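Local coordinates for protein 3-keto-5-aminohexanoate cleavage enzyme (Burkholderia xenovorans LB400, PDB 3E49) that probably cleaves beta-keto acids such as 3-keto-5-aminohexanoate, using a zinc ion bound in a TIM barrel, at residues Q36-A41 / I49-R54; H19-S22 / Y26-V29; A270-N273 / V277-I280; I9-V14 / F196-F201. All coordinates share one frame; numbering follows the deposited sequence.

Contact 1 of 4, residues Q36-A41 / I49-R54. With ZN (zinc ion), chain E.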
# COMPACT_ATOMS: atom_id res chain seq x y z
N GLN A 36 21.45 -29.54 -21.16
CA GLN A 36 22.62 -28.68 -20.99
C GLN A 36 22.19 -27.31 -20.40
O GLN A 36 22.95 -26.73 -19.65
CB GLN A 36 23.45 -28.49 -22.29
CG GLN A 36 24.18 -29.79 -22.76
CD GLN A 36 24.99 -30.49 -21.65
OE1 GLN A 36 24.72 -31.66 -21.31
NE2 GLN A 36 25.93 -29.77 -21.05
N ALA A 37 21.01 -26.82 -20.77
CA ALA A 37 20.47 -25.56 -20.24
C ALA A 37 20.34 -25.66 -18.71
O ALA A 37 20.74 -24.76 -17.97
CB ALA A 37 19.14 -25.26 -20.87
N SER A 38 19.82 -26.81 -18.27
CA SER A 38 19.58 -27.12 -16.86
C SER A 38 20.84 -27.33 -16.07
O SER A 38 21.01 -26.82 -14.96
CB SER A 38 18.65 -28.32 -16.75
OG SER A 38 17.44 -28.11 -17.46
N ILE A 39 21.81 -28.04 -16.63
CA ILE A 39 23.05 -28.21 -15.93
C ILE A 39 23.86 -26.94 -15.84
O ILE A 39 24.46 -26.66 -14.83
CB ILE A 39 23.88 -29.37 -16.58
CG1 ILE A 39 23.05 -30.68 -16.50
CG2 ILE A 39 25.19 -29.47 -15.91
CD1 ILE A 39 23.47 -31.79 -17.51
N GLY A 40 23.86 -26.13 -16.91
CA GLY A 40 24.54 -24.84 -16.87
C GLY A 40 23.94 -23.88 -15.85
O GLY A 40 24.66 -23.16 -15.20
N ALA A 41 22.62 -23.90 -15.71
CA ALA A 41 21.91 -23.07 -14.73
C ALA A 41 22.30 -23.45 -13.33
O ALA A 41 22.62 -22.58 -12.51
CB ALA A 41 20.38 -23.17 -14.93
N ILE A 49 15.27 -26.25 -10.94
CA ILE A 49 15.12 -26.22 -12.38
C ILE A 49 13.66 -26.53 -12.73
O ILE A 49 13.18 -27.60 -12.50
CB ILE A 49 16.09 -27.23 -13.08
CG1 ILE A 49 17.51 -27.08 -12.54
CG2 ILE A 49 16.09 -27.01 -14.56
CD1 ILE A 49 18.20 -25.70 -12.82
N HIS A 50 12.96 -25.53 -13.26
CA HIS A 50 11.57 -25.64 -13.64
C HIS A 50 11.55 -26.06 -15.11
O HIS A 50 12.07 -25.34 -16.00
CB HIS A 50 10.85 -24.30 -13.37
CG HIS A 50 9.46 -24.23 -13.89
ND1 HIS A 50 8.36 -24.22 -13.07
CD2 HIS A 50 8.99 -24.01 -15.13
CE1 HIS A 50 7.27 -24.09 -13.80
NE2 HIS A 50 7.62 -24.05 -15.06
N LEU A 51 10.91 -27.20 -15.37
CA LEU A 51 10.98 -27.89 -16.66
C LEU A 51 9.71 -28.14 -17.42
O LEU A 51 8.67 -28.51 -16.86
CB LEU A 51 11.66 -29.27 -16.45
CG LEU A 51 13.14 -29.21 -16.08
CD1 LEU A 51 13.60 -30.42 -15.26
CD2 LEU A 51 14.01 -29.02 -17.30
N HIS A 52 9.80 -27.86 -18.73
CA HIS A 52 8.80 -28.29 -19.70
C HIS A 52 9.58 -29.04 -20.77
O HIS A 52 10.82 -28.93 -20.85
CB HIS A 52 8.10 -27.13 -20.43
CG HIS A 52 7.26 -26.26 -19.58
ND1 HIS A 52 6.00 -25.86 -19.96
CD2 HIS A 52 7.53 -25.59 -18.43
CE1 HIS A 52 5.51 -25.02 -19.07
NE2 HIS A 52 6.43 -24.83 -18.14
N ALA A 53 8.84 -29.78 -21.60
CA ALA A 53 9.41 -30.51 -22.72
C ALA A 53 8.83 -29.92 -23.99
O ALA A 53 7.71 -29.37 -24.00
CB ALA A 53 9.07 -32.01 -22.62
N ARG A 54 9.61 -30.02 -25.06
CA ARG A 54 9.20 -29.55 -26.37
C ARG A 54 9.37 -30.67 -27.39
O ARG A 54 10.22 -31.56 -27.21
CB ARG A 54 10.02 -28.33 -26.76
CG ARG A 54 9.59 -27.06 -26.02
CD ARG A 54 10.37 -25.85 -26.45
NE ARG A 54 9.99 -24.64 -25.70
CZ ARG A 54 8.98 -23.82 -26.01
NH1 ARG A 54 8.16 -24.05 -27.03
NH2 ARG A 54 8.74 -22.74 -25.24
ZN ZN E . 6.34 -23.19 -16.62
O HOH W 1 4.37 -24.08 -15.64
O HOH W 2 5.43 -21.46 -15.24
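I49 sends its two branches from the strand to different points on the helix, fitting them round S38. Its CG2, anti to the backbone N, lies against the hydroxyl end of S38, with CG2 3.4 Å from S38 OG. The longer branch runs on beside the backbone of S38 until its CD1 lies 4.0 Å from CB of A41. Small residues suit this helix face because they let a beta-branched chain come close. L51, two residues along the strand, brings its CD2 alongside S38 OG at 3.6 Å. The hydroxyl turns back along its own helix to the carbonyl of V34, so a buried polar atom is satisfied locally and its flank is left for packing. H50 points the other way from I49, away from the helix. Its NE2 binds zinc at 2.2 Å, as does NE2 of H52, and the H52 ring has CD2 of H50 at its edge. E259 and two waters complete the metal's shell, while ND1 of H50 is held by E170. The helical segment 36-41 and strand 49-51 run nearly antiparallel (162°), with H52 just beyond the strand's end, as expected for a beta-alpha-beta unit in a TIM barrel.

Contact 2 of 4, residues H19-S22 / Y26-V29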
# COMPACT_ATOMS: atom_id res chain seq x y z
N HIS A 19 7.15 -18.88 -25.07
CA HIS A 19 8.00 -18.48 -26.16
C HIS A 19 8.06 -19.58 -27.27
O HIS A 19 7.88 -20.77 -26.98
CB HIS A 19 9.41 -18.16 -25.65
CG HIS A 19 9.46 -17.01 -24.69
ND1 HIS A 19 10.15 -17.05 -23.50
CD2 HIS A 19 8.87 -15.79 -24.73
CE1 HIS A 19 10.02 -15.91 -22.86
NE2 HIS A 19 9.25 -15.11 -23.60
N THR A 20 8.30 -19.14 -28.51
CA THR A 20 8.46 -20.05 -29.66
C THR A 20 9.91 -19.99 -30.22
O THR A 20 10.64 -19.00 -30.03
CB THR A 20 7.37 -19.84 -30.68
OG1 THR A 20 7.61 -18.64 -31.44
CG2 THR A 20 6.01 -19.79 -30.01
N PRO A 21 10.39 -21.10 -30.83
CA PRO A 21 11.78 -21.21 -31.26
C PRO A 21 12.25 -20.15 -32.24
O PRO A 21 13.42 -19.76 -32.25
CB PRO A 21 11.85 -22.63 -31.90
CG PRO A 21 10.72 -23.37 -31.32
CD PRO A 21 9.63 -22.33 -31.14
N SER A 22 11.33 -19.65 -33.05
CA SER A 22 11.67 -18.60 -34.00
C SER A 22 12.00 -17.28 -33.31
O SER A 22 12.56 -16.38 -33.92
CB SER A 22 10.52 -18.41 -34.99
OG SER A 22 10.32 -19.60 -35.75
N TYR A 26 18.38 -19.30 -28.97
CA TYR A 26 18.86 -19.79 -27.71
C TYR A 26 17.80 -20.49 -26.88
O TYR A 26 18.12 -21.07 -25.82
CB TYR A 26 19.49 -18.64 -26.93
CG TYR A 26 20.50 -17.89 -27.73
CD1 TYR A 26 21.67 -18.50 -28.13
CD2 TYR A 26 20.28 -16.57 -28.12
CE1 TYR A 26 22.61 -17.84 -28.87
CE2 TYR A 26 21.23 -15.87 -28.88
CZ TYR A 26 22.39 -16.52 -29.25
OH TYR A 26 23.37 -15.90 -29.97
N LEU A 27 16.55 -20.51 -27.36
CA LEU A 27 15.45 -21.21 -26.64
C LEU A 27 15.70 -22.72 -26.72
O LEU A 27 15.78 -23.27 -27.83
CB LEU A 27 14.07 -20.89 -27.22
CG LEU A 27 12.82 -21.37 -26.46
CD1 LEU A 27 12.76 -20.62 -25.13
CD2 LEU A 27 11.52 -21.18 -27.23
N PRO A 28 15.88 -23.38 -25.58
CA PRO A 28 16.12 -24.83 -25.66
C PRO A 28 14.91 -25.64 -26.14
O PRO A 28 13.79 -25.47 -25.64
CB PRO A 28 16.50 -25.22 -24.22
CG PRO A 28 16.91 -23.95 -23.55
CD PRO A 28 16.03 -22.88 -24.20
N VAL A 29 15.14 -26.51 -27.12
CA VAL A 29 14.10 -27.36 -27.70
C VAL A 29 14.36 -28.87 -27.49
O VAL A 29 13.50 -29.57 -26.97
CB VAL A 29 13.97 -27.07 -29.20
CG1 VAL A 29 13.02 -28.07 -29.87
CG2 VAL A 29 13.47 -25.64 -29.37
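The flat peptide joining T20 to P21 carries a methyl group of L27 on one face: CD2 sits almost straight above the carbonyl carbon, 3.6 Å from T20 C, and also lies close to T20 O and P21 N. The two segments belong to the loop that follows the first strand of the TIM barrel, and the leucine fills the inside of the bend where this loop doubles back. L27 reaches the peptide because its CG is anti to the backbone N (chi1 -171°), which extends the branched end toward 19-22. The same CD2 touches H19 CB at 4.0 Å. The H19 imidazole takes no part in this apolar patch; it leads away, and its ND1 is hydrogen-bonded to the carbonyl of L258. T20 points its CB away from 26-29, and its hydroxyl bonds to E136 of helix 134-141, whose W135 also packs on P21. A leucine fits here, since a branched aliphatic end can cover a peptide face and a CB together without needing a polar partner. Beyond it the proline ring crosses V29 at about a right angle, and there the closest pair is P21 CG and V29 CG2, 4.1 Å apart.

Contact 3 of 4, residues A270-N273 / V277-I280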
# COMPACT_ATOMS: atom_id res chain seq x y z
N ALA A 270 19.39 -13.27 -24.37
CA ALA A 270 20.16 -14.10 -23.46
C ALA A 270 20.65 -15.33 -24.23
O ALA A 270 19.85 -16.05 -24.84
CB ALA A 270 19.30 -14.53 -22.27
N GLU A 271 21.96 -15.57 -24.20
CA GLU A 271 22.51 -16.73 -24.91
C GLU A 271 22.28 -18.04 -24.16
O GLU A 271 22.14 -19.10 -24.77
CB GLU A 271 24.00 -16.54 -25.20
CG GLU A 271 24.24 -15.36 -26.12
CD GLU A 271 25.68 -15.24 -26.57
OE1 GLU A 271 26.52 -16.06 -26.13
OE2 GLU A 271 25.97 -14.32 -27.36
N THR A 272 22.26 -17.95 -22.84
CA THR A 272 21.94 -19.09 -22.01
C THR A 272 21.05 -18.65 -20.83
O THR A 272 20.86 -17.45 -20.55
CB THR A 272 23.22 -19.77 -21.50
OG1 THR A 272 23.95 -18.89 -20.61
CG2 THR A 272 24.12 -20.11 -22.71
N ASN A 273 20.46 -19.66 -20.21
CA ASN A 273 19.70 -19.55 -18.97
C ASN A 273 20.69 -19.16 -17.88
O ASN A 273 20.43 -18.30 -17.04
CB ASN A 273 19.06 -20.90 -18.63
CG ASN A 273 17.75 -21.10 -19.29
OD1 ASN A 273 16.74 -20.61 -18.81
ND2 ASN A 273 17.72 -21.88 -20.36
N VAL A 277 21.07 -16.41 -14.56
CA VAL A 277 21.36 -16.76 -13.19
C VAL A 277 22.52 -15.88 -12.74
O VAL A 277 22.54 -15.36 -11.61
CB VAL A 277 21.72 -18.27 -13.02
CG1 VAL A 277 22.17 -18.57 -11.60
CG2 VAL A 277 20.53 -19.19 -13.40
N ARG A 278 23.50 -15.69 -13.61
CA ARG A 278 24.65 -14.82 -13.25
C ARG A 278 24.24 -13.38 -13.04
O ARG A 278 24.76 -12.71 -12.15
CB ARG A 278 25.76 -14.91 -14.31
CG ARG A 278 26.49 -16.24 -14.30
CD ARG A 278 27.76 -16.25 -15.15
NE ARG A 278 27.48 -16.10 -16.57
CZ ARG A 278 27.21 -17.09 -17.40
NH1 ARG A 278 27.17 -18.35 -16.98
NH2 ARG A 278 26.97 -16.80 -18.67
N LYS A 279 23.31 -12.90 -13.83
CA LYS A 279 22.88 -11.51 -13.72
C LYS A 279 22.20 -11.27 -12.38
O LYS A 279 22.55 -10.33 -11.68
CB LYS A 279 21.97 -11.13 -14.89
CG LYS A 279 21.88 -9.64 -15.20
CD LYS A 279 23.25 -9.14 -15.66
CE LYS A 279 23.27 -7.67 -16.03
NZ LYS A 279 24.68 -7.12 -15.97
N ILE A 280 21.28 -12.13 -11.97
CA ILE A 280 20.60 -11.94 -10.68
C ILE A 280 21.59 -12.14 -9.55
O ILE A 280 21.47 -11.53 -8.50
CB ILE A 280 19.30 -12.78 -10.52
CG1 ILE A 280 18.43 -12.18 -9.38
CG2 ILE A 280 19.61 -14.35 -10.34
CD1 ILE A 280 17.94 -10.67 -9.61
O HOH W 3 26.22 -17.57 -21.45
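T272 OG1 is gripped from two directions: a water that also serves R278 lies 2.8 Å from this oxygen, and the backbone N of A275 bonds to it within the first helical turn. T272 is therefore the N-cap of helix 273-286. Its OG1 stands between the backbone N and the carbonyl carbon (chi1 66°), where it can reach over the start of the helix. Threonine suits the position, having a short side chain whose oxygen can accept an N-H that has no earlier carbonyl within the helix. R278 approaches from the next turn. A bend at chi3 brings its guanidinium back along the helix, and NH2 donates to the same water at 3.0 Å, the water lying at the edge of the group and in its plane. Direct contact is long, with T272 OG1 and R278 NH2 4.2 Å apart, so the water does the joining. V277 N donates to N273 O at 3.2 Å, with an N-H...O angle of 150°. V277 CG2 also packs beside that carbonyl oxygen. The N273 amide faces elsewhere, its OD1 accepting from L258 N and its ND2 donating to V14 O, which ties the helix start to the barrel loops. Chemically, the helix start is capped by a neutral hydroxyl, while within this contact the arginine meets the threonine through water, consistent with its exposed place.

Contact 4 of 4, residues I9-V14 / F196-F201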
# COMPACT_ATOMS: atom_id res chain seq x y z
N ILE A 9 17.06 -18.77 -2.81
CA ILE A 9 16.79 -19.83 -3.74
C ILE A 9 16.61 -19.25 -5.12
O ILE A 9 15.67 -18.47 -5.33
CB ILE A 9 15.50 -20.59 -3.43
CG1 ILE A 9 15.54 -21.21 -2.03
CG2 ILE A 9 15.23 -21.65 -4.53
CD1 ILE A 9 14.19 -21.61 -1.51
N ILE A 10 17.45 -19.66 -6.06
CA ILE A 10 17.29 -19.25 -7.46
C ILE A 10 16.62 -20.40 -8.21
O ILE A 10 17.13 -21.53 -8.23
CB ILE A 10 18.63 -18.98 -8.13
CG1 ILE A 10 19.39 -17.85 -7.38
CG2 ILE A 10 18.44 -18.75 -9.62
CD1 ILE A 10 20.77 -17.56 -7.92
N THR A 11 15.45 -20.11 -8.77
CA THR A 11 14.77 -21.04 -9.66
C THR A 11 15.08 -20.62 -11.10
O THR A 11 15.00 -19.40 -11.44
CB THR A 11 13.27 -21.08 -9.45
OG1 THR A 11 12.99 -21.62 -8.15
CG2 THR A 11 12.61 -21.94 -10.55
N CYS A 12 15.43 -21.60 -11.94
CA CYS A 12 15.63 -21.33 -13.34
C CYS A 12 14.62 -22.14 -14.19
O CYS A 12 14.63 -23.34 -14.17
CB CYS A 12 17.06 -21.62 -13.77
SG CYS A 12 17.36 -20.96 -15.42
N ALA A 13 13.75 -21.45 -14.92
CA ALA A 13 12.74 -22.05 -15.80
C ALA A 13 13.38 -22.02 -17.18
O ALA A 13 13.39 -20.99 -17.87
CB ALA A 13 11.47 -21.22 -15.77
N VAL A 14 13.84 -23.18 -17.64
CA VAL A 14 14.71 -23.24 -18.82
C VAL A 14 14.11 -23.06 -20.21
O VAL A 14 14.85 -22.66 -21.10
CB VAL A 14 15.61 -24.53 -18.83
CG1 VAL A 14 16.54 -24.54 -17.62
CG2 VAL A 14 14.74 -25.77 -18.86
N PHE A 196 5.44 -22.92 -1.26
CA PHE A 196 6.34 -22.24 -2.20
C PHE A 196 5.47 -21.41 -3.15
O PHE A 196 4.80 -21.92 -4.05
CB PHE A 196 7.19 -23.28 -2.92
CG PHE A 196 8.29 -22.72 -3.78
CD1 PHE A 196 9.00 -21.57 -3.42
CD2 PHE A 196 8.70 -23.41 -4.93
CE1 PHE A 196 10.04 -21.09 -4.21
CE2 PHE A 196 9.73 -22.93 -5.72
CZ PHE A 196 10.41 -21.77 -5.35
N VAL A 197 5.43 -20.12 -2.85
CA VAL A 197 4.54 -19.19 -3.58
C VAL A 197 5.37 -18.40 -4.58
O VAL A 197 6.27 -17.63 -4.21
CB VAL A 197 3.77 -18.31 -2.59
CG1 VAL A 197 2.92 -17.32 -3.35
CG2 VAL A 197 2.88 -19.16 -1.60
N GLN A 198 5.10 -18.65 -5.86
CA GLN A 198 5.80 -18.02 -6.94
C GLN A 198 4.83 -16.96 -7.49
O GLN A 198 3.83 -17.27 -8.16
CB GLN A 198 6.19 -19.02 -8.04
CG GLN A 198 7.00 -18.44 -9.19
CD GLN A 198 8.46 -18.22 -8.78
OE1 GLN A 198 8.93 -17.10 -8.65
NE2 GLN A 198 9.17 -19.32 -8.47
N THR A 199 5.12 -15.73 -7.17
CA THR A 199 4.25 -14.61 -7.64
C THR A 199 4.77 -14.18 -8.99
O THR A 199 5.95 -13.84 -9.13
CB THR A 199 4.21 -13.43 -6.65
OG1 THR A 199 5.53 -12.95 -6.40
CG2 THR A 199 3.49 -13.82 -5.33
N VAL A 200 3.86 -14.23 -9.98
CA VAL A 200 4.14 -14.01 -11.41
C VAL A 200 3.59 -12.70 -11.91
O VAL A 200 2.38 -12.50 -11.89
CB VAL A 200 3.49 -15.13 -12.29
CG1 VAL A 200 3.85 -14.97 -13.77
CG2 VAL A 200 4.00 -16.54 -11.79
N PHE A 201 4.49 -11.82 -12.36
CA PHE A 201 4.09 -10.45 -12.80
C PHE A 201 4.36 -10.21 -14.24
O PHE A 201 5.35 -10.66 -14.78
CB PHE A 201 4.93 -9.40 -12.05
CG PHE A 201 4.87 -9.54 -10.55
CD1 PHE A 201 3.85 -8.97 -9.83
CD2 PHE A 201 5.81 -10.31 -9.88
CE1 PHE A 201 3.76 -9.15 -8.45
CE2 PHE A 201 5.74 -10.49 -8.49
CZ PHE A 201 4.69 -9.92 -7.78
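T11 and F196 meet through two different first torsions. In T11, OG1 is anti to the carbonyl carbon (chi1 -66°), and in F196, CG is anti to the backbone N (chi1 -172°), which stretches the phenyl ring across the barrel interior. The oxygen comes to the ring's edge and in its plane, so that T11 OG1 is 3.8 Å from F196 CZ, the far corner of the ring; the threonine uses the edge, not a face. Q198, also directed inward, lies beside this pair. The strands 10-13 and 195-201 are not neighbours in the sheet, and their closest CA atoms, those of T11 and Q198, are still 9.8 Å apart. F196 spans most of this gap, and phenylalanine suits the place by reaching far while remaining apolar. Threonine suits the facing strand: its beta-branched form fits an extended backbone, and its compact end packs against V48 and H50 of strand 48-54 and R255 of strand 253-256. The slightly positive ring edge pointing at a hydroxyl oxygen probably helps, but no hydrogen bond joins the two segments, so the strands meet inside the TIM barrel by van der Waals packing.

Overall arrangement
Contacts 1 and 4 share the barrel sheet: H50 N lies 2.9 Å from C12 O, probably a hydrogen bond, so the strand carrying two zinc ligands is paired with the one that holds T11, whose side chain is about 9 Å from the zinc. Contact 2 lies in the loop between strand 10-13 and helix 31-44 and meets contact 1 through a weak bond, R54 NH2 to H19 O, at 2.8 Å; the H19 side chain is about 10 Å from the metal. Contact 3 touches the same loop, with the Y26 ring packed on the backbone of A270 and E271, and reaches contact 1 where A37 CB lies 3.7 Å from N273 ND2.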